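Local coordinates for BlEst2 (Bacillus licheniformis, PDB 6WPX), which probably hydrolyses ester bonds as a lipase, and is captured here in its propeptide form, with a C-terminal domain that has autoinhibitory effects, at residues A[315-320]-A[382-387]; A[335-340]-A[357-362]. All blocks are in the same frame, centred on the assembly; numbering follows the deposited sequence.

Both contacts belong to one antiparallel beta sandwich, which follows the alpha/beta hydrolase part. Contact 1 pairs strands 313-320 and 377-386 inside the five-stranded sheet; contact 2, with its centre about 11 Å from that of contact 1, sets residues 335-340, strand 336-337 and the turn after it, against the end of strand 353-360. Along the chain contact 2 is nested within contact 1, in the order 315-320, 335-340, 357-362, 382-387. Strands 313-320 and 353-360 are neighbours, and V316 N probably donates to A357 O (2.8 Å) between them. One face of contact 1, that of T315, H317 and I382, joins helix 218-224, whereas contact 2, near the surface, joins the sheet to its four-stranded partner.

Contact 1 of 2, residues A[315-320]-A[382-387]; sequences TVHWLS and IVTFDS
I382, T315 and T384 give up the most surface where strands 313-320 and 377-386 run antiparallel, their local axes 4.8 Å apart. T315 and T384 form a hydrogen-bonded pair with matching side-chain torsions: chi1 values of 77° and 79° place each OG1 between the backbone N and the carbonyl carbon. As an opposed pair they project to one face, and these torsions bring OG1 of T315 to 2.6 Å from OG1 of T384, a short hydrogen bond. T315 OG1 also bonds NE2 of H317 at 2.7 Å, so one hydroxyl joins a neighbour on its own strand to one on the next. S356 OG takes the other ring nitrogen, ND1, and this grip at both nitrogens should hold the imidazole in its rotation. Threonine suits these places: its beta-branched form fits an extended strand, and its hydroxyl finds polar partners within a buried face.

I382 is gripped at its backbone. Its N donates to H317 O at 2.9 Å, almost straight at 170°, and its O receives H317 N at 2.8 Å. The same oxygen lies at the edge of the H317 ring, 3.4 Å from CD2. CD1 of I382 meets CD1 of L319 at 3.9 Å, and both side chains touch F219. On the reverse face V316 and V383 touch loosely through methyls, while V316 also meets I369 of the opposing sheet. The arrangement is that of a beta sandwich sheet, with one face in the sandwich core and the other laid against helix 218-224, consistent with close association of the C-terminal and hydrolase domains.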
ATOM      1  N   THR A 315      10.499 -12.134 -10.394  1.00 19.66           N
ATOM      2  CA  THR A 315      11.147 -10.914  -9.916  1.00 18.60           C
ATOM      3  C   THR A 315      11.641 -11.354  -8.554  1.00 22.08           C
ATOM      4  O   THR A 315      10.950 -12.116  -7.866  1.00 19.74           O
ATOM      5  CB  THR A 315      10.305  -9.640  -9.992  1.00 20.89           C
ATOM      6  OG1 THR A 315       9.345  -9.599  -8.933  1.00 18.69           O
ATOM      7  CG2 THR A 315       9.647  -9.417 -11.380  1.00 21.35           C
ATOM      8  N   VAL A 316      12.867 -10.979  -8.222  1.00 19.44           N
ATOM      9  CA  VAL A 316      13.566 -11.440  -7.021  1.00 18.21           C
ATOM     10  C   VAL A 316      14.035 -10.213  -6.271  1.00 18.80           C
ATOM     11  O   VAL A 316      14.719  -9.365  -6.834  1.00 19.39           O
ATOM     12  CB  VAL A 316      14.739 -12.391  -7.409  1.00 22.23           C
ATOM     13  CG1 VAL A 316      15.422 -12.982  -6.177  1.00 21.20           C
ATOM     14  CG2 VAL A 316      14.275 -13.505  -8.337  1.00 22.62           C
ATOM     15  N   HIS A 317      13.613 -10.095  -5.018  1.00 14.09           N
ATOM     16  CA  HIS A 317      13.900  -8.925  -4.210  1.00 14.24           C
ATOM     17  C   HIS A 317      14.477  -9.275  -2.870  1.00 19.93           C
ATOM     18  O   HIS A 317      13.902 -10.090  -2.150  1.00 19.42           O
ATOM     19  CB  HIS A 317      12.610  -8.098  -3.997  1.00 13.13           C
ATOM     20  CG  HIS A 317      11.848  -7.900  -5.254  1.00 15.79           C
ATOM     21  ND1 HIS A 317      12.102  -6.826  -6.083  1.00 16.82           N
ATOM     22  CD2 HIS A 317      10.901  -8.677  -5.820  1.00 16.16           C
ATOM     23  CE1 HIS A 317      11.316  -6.989  -7.132  1.00 15.89           C
ATOM     24  NE2 HIS A 317      10.572  -8.082  -7.015  1.00 16.01           N
ATOM     25  N   TRP A 318      15.572  -8.606  -2.506  1.00 18.47           N
ATOM     26  CA  TRP A 318      16.140  -8.752  -1.174  1.00 18.79           C
ATOM     27  C   TRP A 318      16.042  -7.366  -0.525  1.00 20.18           C
ATOM     28  O   TRP A 318      16.801  -6.464  -0.867  1.00 20.80           O
ATOM     29  CB  TRP A 318      17.586  -9.272  -1.215  1.00 18.56           C
ATOM     30  CG  TRP A 318      18.159  -9.560   0.147  1.00 20.13           C
ATOM     31  CD1 TRP A 318      18.764  -8.672   0.990  1.00 23.27           C
ATOM     32  CD2 TRP A 318      18.174 -10.831   0.820  1.00 19.93           C
ATOM     33  NE1 TRP A 318      19.169  -9.313   2.143  1.00 22.63           N
ATOM     34  CE2 TRP A 318      18.799 -10.635   2.073  1.00 23.15           C
ATOM     35  CE3 TRP A 318      17.673 -12.112   0.503  1.00 20.98           C
ATOM     36  CZ2 TRP A 318      19.003 -11.684   2.980  1.00 21.99           C
ATOM     37  CZ3 TRP A 318      17.838 -13.143   1.425  1.00 22.23           C
ATOM     38  CH2 TRP A 318      18.526 -12.931   2.632  1.00 22.84           C
ATOM     39  N   LEU A 319      15.062  -7.186   0.362  1.00 16.41           N
ATOM     40  CA  LEU A 319      14.882  -5.914   1.087  1.00 15.42           C
ATOM     41  C   LEU A 319      15.731  -5.972   2.315  1.00 19.30           C
ATOM     42  O   LEU A 319      15.760  -7.000   2.981  1.00 18.90           O
ATOM     43  CB  LEU A 319      13.420  -5.674   1.486  1.00 14.85           C
ATOM     44  CG  LEU A 319      12.433  -5.334   0.360  1.00 17.83           C
ATOM     45  CD1 LEU A 319      11.966  -6.606  -0.372  1.00 17.68           C
ATOM     46  CD2 LEU A 319      11.257  -4.582   0.923  1.00 19.17           C
ATOM     47  N   SER A 320      16.458  -4.885   2.595  1.00 19.17           N
ATOM     48  CA  SER A 320      17.376  -4.801   3.732  1.00 20.33           C
ATOM     49  C   SER A 320      17.367  -3.387   4.324  1.00 24.44           C
ATOM     50  O   SER A 320      16.909  -2.452   3.677  1.00 22.73           O
ATOM     51  CB  SER A 320      18.793  -5.142   3.274  1.00 24.37           C
ATOM     52  OG  SER A 320      19.730  -5.060   4.344  1.00 25.76           O
ATOM     53  N   ILE A 382      11.653 -11.617  -1.225  1.00 14.31           N
ATOM     54  CA  ILE A 382      10.391 -11.806  -1.938  1.00 13.14           C
ATOM     55  C   ILE A 382      10.652 -12.181  -3.371  1.00 15.76           C
ATOM     56  O   ILE A 382      11.454 -11.544  -4.060  1.00 14.95           O
ATOM     57  CB  ILE A 382       9.467 -10.539  -1.849  1.00 15.37           C
ATOM     58  CG1 ILE A 382       9.142 -10.169  -0.396  1.00 16.64           C
ATOM     59  CG2 ILE A 382       8.172 -10.668  -2.686  1.00 12.53           C
ATOM     60  CD1 ILE A 382       8.723  -8.731  -0.223  1.00 17.26           C
ATOM     61  N   VAL A 383       9.926 -13.184  -3.826  1.00 13.00           N
ATOM     62  CA  VAL A 383       9.944 -13.622  -5.217  1.00 14.55           C
ATOM     63  C   VAL A 383       8.525 -13.469  -5.750  1.00 18.61           C
ATOM     64  O   VAL A 383       7.585 -13.932  -5.106  1.00 19.17           O
ATOM     65  CB  VAL A 383      10.463 -15.079  -5.403  1.00 19.16           C
ATOM     66  CG1 VAL A 383      10.479 -15.478  -6.886  1.00 18.31           C
ATOM     67  CG2 VAL A 383      11.852 -15.243  -4.810  1.00 19.98           C
ATOM     68  N   THR A 384       8.362 -12.848  -6.918  1.00 14.84           N
ATOM     69  CA  THR A 384       7.039 -12.825  -7.543  1.00 15.69           C
ATOM     70  C   THR A 384       7.153 -13.734  -8.754  1.00 21.48           C
ATOM     71  O   THR A 384       8.244 -13.883  -9.297  1.00 21.25           O
ATOM     72  CB  THR A 384       6.522 -11.410  -7.892  1.00 19.17           C
ATOM     73  OG1 THR A 384       7.158 -10.996  -9.095  1.00 13.99           O
ATOM     74  CG2 THR A 384       6.731 -10.394  -6.758  1.00 11.95           C
ATOM     75  N   PHE A 385       6.052 -14.358  -9.153  1.00 20.41           N
ATOM     76  CA  PHE A 385       6.029 -15.287 -10.273  1.00 21.88           C
ATOM     77  C   PHE A 385       4.979 -14.906 -11.275  1.00 26.39           C
ATOM     78  O   PHE A 385       3.822 -14.629 -10.913  1.00 25.51           O
ATOM     79  CB  PHE A 385       5.704 -16.719  -9.801  1.00 23.59           C
ATOM     80  CG  PHE A 385       6.621 -17.299  -8.746  1.00 21.76           C
ATOM     81  CD1 PHE A 385       6.487 -16.934  -7.405  1.00 22.19           C
ATOM     82  CD2 PHE A 385       7.588 -18.242  -9.085  1.00 23.41           C
ATOM     83  CE1 PHE A 385       7.334 -17.460  -6.435  1.00 21.63           C
ATOM     84  CE2 PHE A 385       8.442 -18.776  -8.104  1.00 24.22           C
ATOM     85  CZ  PHE A 385       8.294 -18.389  -6.787  1.00 20.86           C
ATOM     86  N   ASP A 386       5.385 -14.929 -12.543  1.00 22.61           N
ATOM     87  CA  ASP A 386       4.462 -14.752 -13.656  1.00 23.61           C
ATOM     88  C   ASP A 386       4.339 -16.215 -14.169  1.00 28.26           C
ATOM     89  O   ASP A 386       5.213 -16.716 -14.874  1.00 29.30           O
ATOM     90  CB  ASP A 386       5.020 -13.799 -14.726  1.00 24.38           C
ATOM     91  CG  ASP A 386       4.064 -13.603 -15.903  1.00 32.63           C
ATOM     92  OD1 ASP A 386       3.020 -14.291 -15.944  1.00 33.14           O
ATOM     93  OD2 ASP A 386       4.333 -12.725 -16.741  1.00 36.80           O
ATOM     94  N   SER A 387       3.314 -16.916 -13.704  1.00 24.93           N
ATOM     95  CA  SER A 387       3.159 -18.348 -13.993  1.00 27.10           C
ATOM     96  C   SER A 387       1.686 -18.760 -14.031  1.00 31.93           C
ATOM     97  O   SER A 387       0.887 -18.249 -13.235  1.00 30.23           O
ATOM     98  CB  SER A 387       3.889 -19.164 -12.922  1.00 28.40           C
ATOM     99  OG  SER A 387       3.645 -20.564 -12.959  1.00 31.45           O
TER

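Contact 2 of 2, residues A[335-340]-A[357-362]; sequences KPFKDF and AAIKNP
F340 lays one face of its ring over the methyl of A357, a CH-pi contact with CB 3.7 Å from the ring centroid and 17° off the normal. Followed outward, the side chain begins with CB, still 4.9 Å from A357 CB, and chi1 of -84° sets CG beside the backbone N. CG then closes to 4.1 Å from the methyl. On the nearer side of the ring CD2 meets both CB and the backbone N of A357, and CE2 makes the shortest approach, 3.6 Å to A357 CB. CZ, the tip, remains near the methyl at 3.8 Å. Alanine suits the partner position, because a single methyl pointing toward the other segment is small enough for an aromatic face to come close; it sits over that face, displaced toward the CE2 rim.

A second phenylalanine shares that methyl. F337, with CG anti to the backbone N (chi1 -173°), brings CE1 to 3.7 Å from A357 CB, while I359 CG1 lies over one of its faces, 4.3 Å from CE2. A357 CB thus touches both rings, lying over the face of F340 and meeting F337 obliquely through CE1, and I359 extends the apolar patch. No hydrogen bond links the two segments. Between the phenylalanines, D339 is the centre of an inverse gamma turn.

An alanine in place of F340 would probably strip the A357 methyl of the ring face lying over it, leaving F337 as its aromatic neighbour across the contact, and open a gap beside I327, L329 and I369.

Segment 335-340 leads from strand 336-337, at the border of the four-stranded sheet, toward strand 341-344, at the border of the five-stranded one. F340 reaches strands 326-330 and 365-372 of the first sheet while covering strand 353-360 of the second, and I359 likewise meets L329 and W367 across the sandwich.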
ATOM      1  N   LYS A 335      24.713 -21.923 -11.627  1.00 34.08           N
ATOM      2  CA  LYS A 335      25.154 -20.738 -12.356  1.00 34.78           C
ATOM      3  C   LYS A 335      24.754 -19.471 -11.594  1.00 40.03           C
ATOM      4  O   LYS A 335      23.565 -19.278 -11.307  1.00 37.25           O
ATOM      5  CB  LYS A 335      24.627 -20.724 -13.797  1.00 37.85           C
ATOM      6  CG  LYS A 335      25.525 -19.946 -14.753  1.00 45.58           C
ATOM      7  CD  LYS A 335      24.918 -19.818 -16.140  1.00 52.41           C
ATOM      8  CE  LYS A 335      24.229 -18.493 -16.327  1.00 65.77           C
ATOM      9  NZ  LYS A 335      23.809 -18.280 -17.739  1.00 75.81           N
ATOM     10  N   PRO A 336      25.731 -18.619 -11.219  1.00 39.62           N
ATOM     11  CA  PRO A 336      25.375 -17.408 -10.476  1.00 39.41           C
ATOM     12  C   PRO A 336      24.831 -16.291 -11.360  1.00 45.89           C
ATOM     13  O   PRO A 336      24.969 -16.312 -12.577  1.00 45.80           O
ATOM     14  CB  PRO A 336      26.674 -17.039  -9.749  1.00 41.96           C
ATOM     15  CG  PRO A 336      27.760 -17.586 -10.622  1.00 47.84           C
ATOM     16  CD  PRO A 336      27.187 -18.688 -11.472  1.00 43.27           C
ATOM     17  N   PHE A 337      24.188 -15.328 -10.709  1.00 44.82           N
ATOM     18  CA  PHE A 337      23.574 -14.119 -11.240  1.00 45.37           C
ATOM     19  C   PHE A 337      23.808 -13.038 -10.164  1.00 51.15           C
ATOM     20  O   PHE A 337      23.449 -13.217  -8.987  1.00 49.10           O
ATOM     21  CB  PHE A 337      22.069 -14.348 -11.468  1.00 46.28           C
ATOM     22  CG  PHE A 337      21.335 -13.226 -12.167  1.00 47.90           C
ATOM     23  CD1 PHE A 337      20.853 -12.125 -11.452  1.00 50.64           C
ATOM     24  CD2 PHE A 337      21.075 -13.289 -13.530  1.00 50.08           C
ATOM     25  CE1 PHE A 337      20.167 -11.083 -12.104  1.00 50.82           C
ATOM     26  CE2 PHE A 337      20.374 -12.254 -14.176  1.00 52.25           C
ATOM     27  CZ  PHE A 337      19.917 -11.166 -13.456  1.00 49.44           C
ATOM     28  N   LYS A 338      24.477 -11.954 -10.562  1.00 49.87           N
ATOM     29  CA  LYS A 338      24.798 -10.842  -9.667  1.00 49.81           C
ATOM     30  C   LYS A 338      24.291  -9.517 -10.240  1.00 53.43           C
ATOM     31  O   LYS A 338      24.549  -8.462  -9.662  1.00 54.74           O
ATOM     32  CB  LYS A 338      26.302 -10.809  -9.335  1.00 53.56           C
ATOM     33  CG  LYS A 338      26.743 -11.924  -8.389  1.00 68.16           C
ATOM     34  CD  LYS A 338      28.219 -11.842  -8.008  1.00 79.90           C
ATOM     35  CE  LYS A 338      29.123 -12.636  -8.928  1.00 92.56           C
ATOM     36  NZ  LYS A 338      29.016 -14.105  -8.702  1.00101.44           N
ATOM     37  N   ASP A 339      23.517  -9.582 -11.345  1.00 48.44           N
ATOM     38  CA  ASP A 339      22.946  -8.422 -12.032  1.00 47.95           C
ATOM     39  C   ASP A 339      21.681  -7.869 -11.329  1.00 44.69           C
ATOM     40  O   ASP A 339      20.581  -7.806 -11.903  1.00 43.55           O
ATOM     41  CB  ASP A 339      22.698  -8.730 -13.524  1.00 51.68           C
ATOM     42  CG  ASP A 339      22.653  -7.477 -14.385  1.00 68.58           C
ATOM     43  OD1 ASP A 339      23.722  -6.846 -14.569  1.00 70.01           O
ATOM     44  OD2 ASP A 339      21.543  -7.112 -14.856  1.00 76.74           O
ATOM     45  N   PHE A 340      21.863  -7.490 -10.064  1.00 36.99           N
ATOM     46  CA  PHE A 340      20.809  -6.920  -9.241  1.00 34.07           C
ATOM     47  C   PHE A 340      20.940  -5.417  -9.232  1.00 38.15           C
ATOM     48  O   PHE A 340      22.055  -4.888  -9.127  1.00 38.83           O
ATOM     49  CB  PHE A 340      20.903  -7.444  -7.797  1.00 34.23           C
ATOM     50  CG  PHE A 340      20.239  -8.775  -7.551  1.00 34.12           C
ATOM     51  CD1 PHE A 340      20.918  -9.964  -7.793  1.00 37.57           C
ATOM     52  CD2 PHE A 340      18.951  -8.841  -7.027  1.00 34.06           C
ATOM     53  CE1 PHE A 340      20.309 -11.197  -7.542  1.00 38.07           C
ATOM     54  CE2 PHE A 340      18.334 -10.076  -6.779  1.00 35.81           C
ATOM     55  CZ  PHE A 340      19.014 -11.244  -7.044  1.00 35.25           C
ATOM     56  N   ALA A 357      15.974  -8.048  -9.124  1.00 22.49           N
ATOM     57  CA  ALA A 357      16.318  -8.684 -10.391  1.00 23.99           C
ATOM     58  C   ALA A 357      15.040  -9.233 -11.003  1.00 28.83           C
ATOM     59  O   ALA A 357      14.072  -9.512 -10.294  1.00 26.94           O
ATOM     60  CB  ALA A 357      17.332  -9.811 -10.187  1.00 24.58           C
ATOM     61  N   ALA A 358      15.032  -9.336 -12.321  1.00 28.19           N
ATOM     62  CA  ALA A 358      13.933  -9.900 -13.084  1.00 29.09           C
ATOM     63  C   ALA A 358      14.556 -10.902 -14.049  1.00 34.95           C
ATOM     64  O   ALA A 358      15.499 -10.567 -14.783  1.00 35.98           O
ATOM     65  CB  ALA A 358      13.174  -8.810 -13.830  1.00 29.94           C
ATOM     66  N   ILE A 359      14.097 -12.161 -13.970  1.00 31.48           N
ATOM     67  CA  ILE A 359      14.609 -13.259 -14.789  1.00 32.51           C
ATOM     68  C   ILE A 359      13.496 -13.776 -15.679  1.00 34.40           C
ATOM     69  O   ILE A 359      12.484 -14.285 -15.184  1.00 30.65           O
ATOM     70  CB  ILE A 359      15.267 -14.401 -13.949  1.00 35.78           C
ATOM     71  CG1 ILE A 359      16.493 -13.921 -13.153  1.00 36.81           C
ATOM     72  CG2 ILE A 359      15.637 -15.611 -14.812  1.00 38.00           C
ATOM     73  CD1 ILE A 359      16.179 -13.550 -11.716  1.00 44.08           C
ATOM     74  N   LYS A 360      13.703 -13.661 -17.000  1.00 31.64           N
ATOM     75  CA  LYS A 360      12.755 -14.155 -17.999  1.00 31.73           C
ATOM     76  C   LYS A 360      12.954 -15.654 -18.110  1.00 34.27           C
ATOM     77  O   LYS A 360      14.096 -16.130 -18.032  1.00 34.71           O
ATOM     78  CB  LYS A 360      13.009 -13.485 -19.361  1.00 34.45           C
ATOM     79  CG  LYS A 360      12.855 -11.958 -19.367  1.00 45.69           C
ATOM     80  CD  LYS A 360      13.766 -11.292 -20.438  1.00 55.59           C
ATOM     81  CE  LYS A 360      13.024 -10.720 -21.628  1.00 63.55           C
ATOM     82  NZ  LYS A 360      13.952 -10.214 -22.683  1.00 65.16           N
ATOM     83  N   ASN A 361      11.849 -16.402 -18.289  1.00 30.58           N
ATOM     84  CA  ASN A 361      11.837 -17.859 -18.452  1.00 31.34           C
ATOM     85  C   ASN A 361      12.844 -18.568 -17.541  1.00 36.40           C
ATOM     86  O   ASN A 361      13.784 -19.214 -18.032  1.00 37.61           O
ATOM     87  CB  ASN A 361      12.065 -18.264 -19.922  1.00 35.41           C
ATOM     88  CG  ASN A 361      11.121 -17.611 -20.887  1.00 53.52           C
ATOM     89  OD1 ASN A 361      11.521 -16.767 -21.672  1.00 56.99           O
ATOM     90  ND2 ASN A 361       9.837 -17.891 -20.757  1.00 41.81           N
ATOM     91  N   PRO A 362      12.699 -18.429 -16.205  1.00 31.66           N
ATOM     92  CA  PRO A 362      13.673 -19.066 -15.308  1.00 30.08           C
ATOM     93  C   PRO A 362      13.623 -20.584 -15.380  1.00 35.19           C
ATOM     94  O   PRO A 362      12.540 -21.147 -15.522  1.00 34.41           O
ATOM     95  CB  PRO A 362      13.264 -18.551 -13.932  1.00 30.08           C
ATOM     96  CG  PRO A 362      11.820 -18.258 -14.045  1.00 34.91           C
ATOM     97  CD  PRO A 362      11.652 -17.718 -15.435  1.00 32.24           C
TER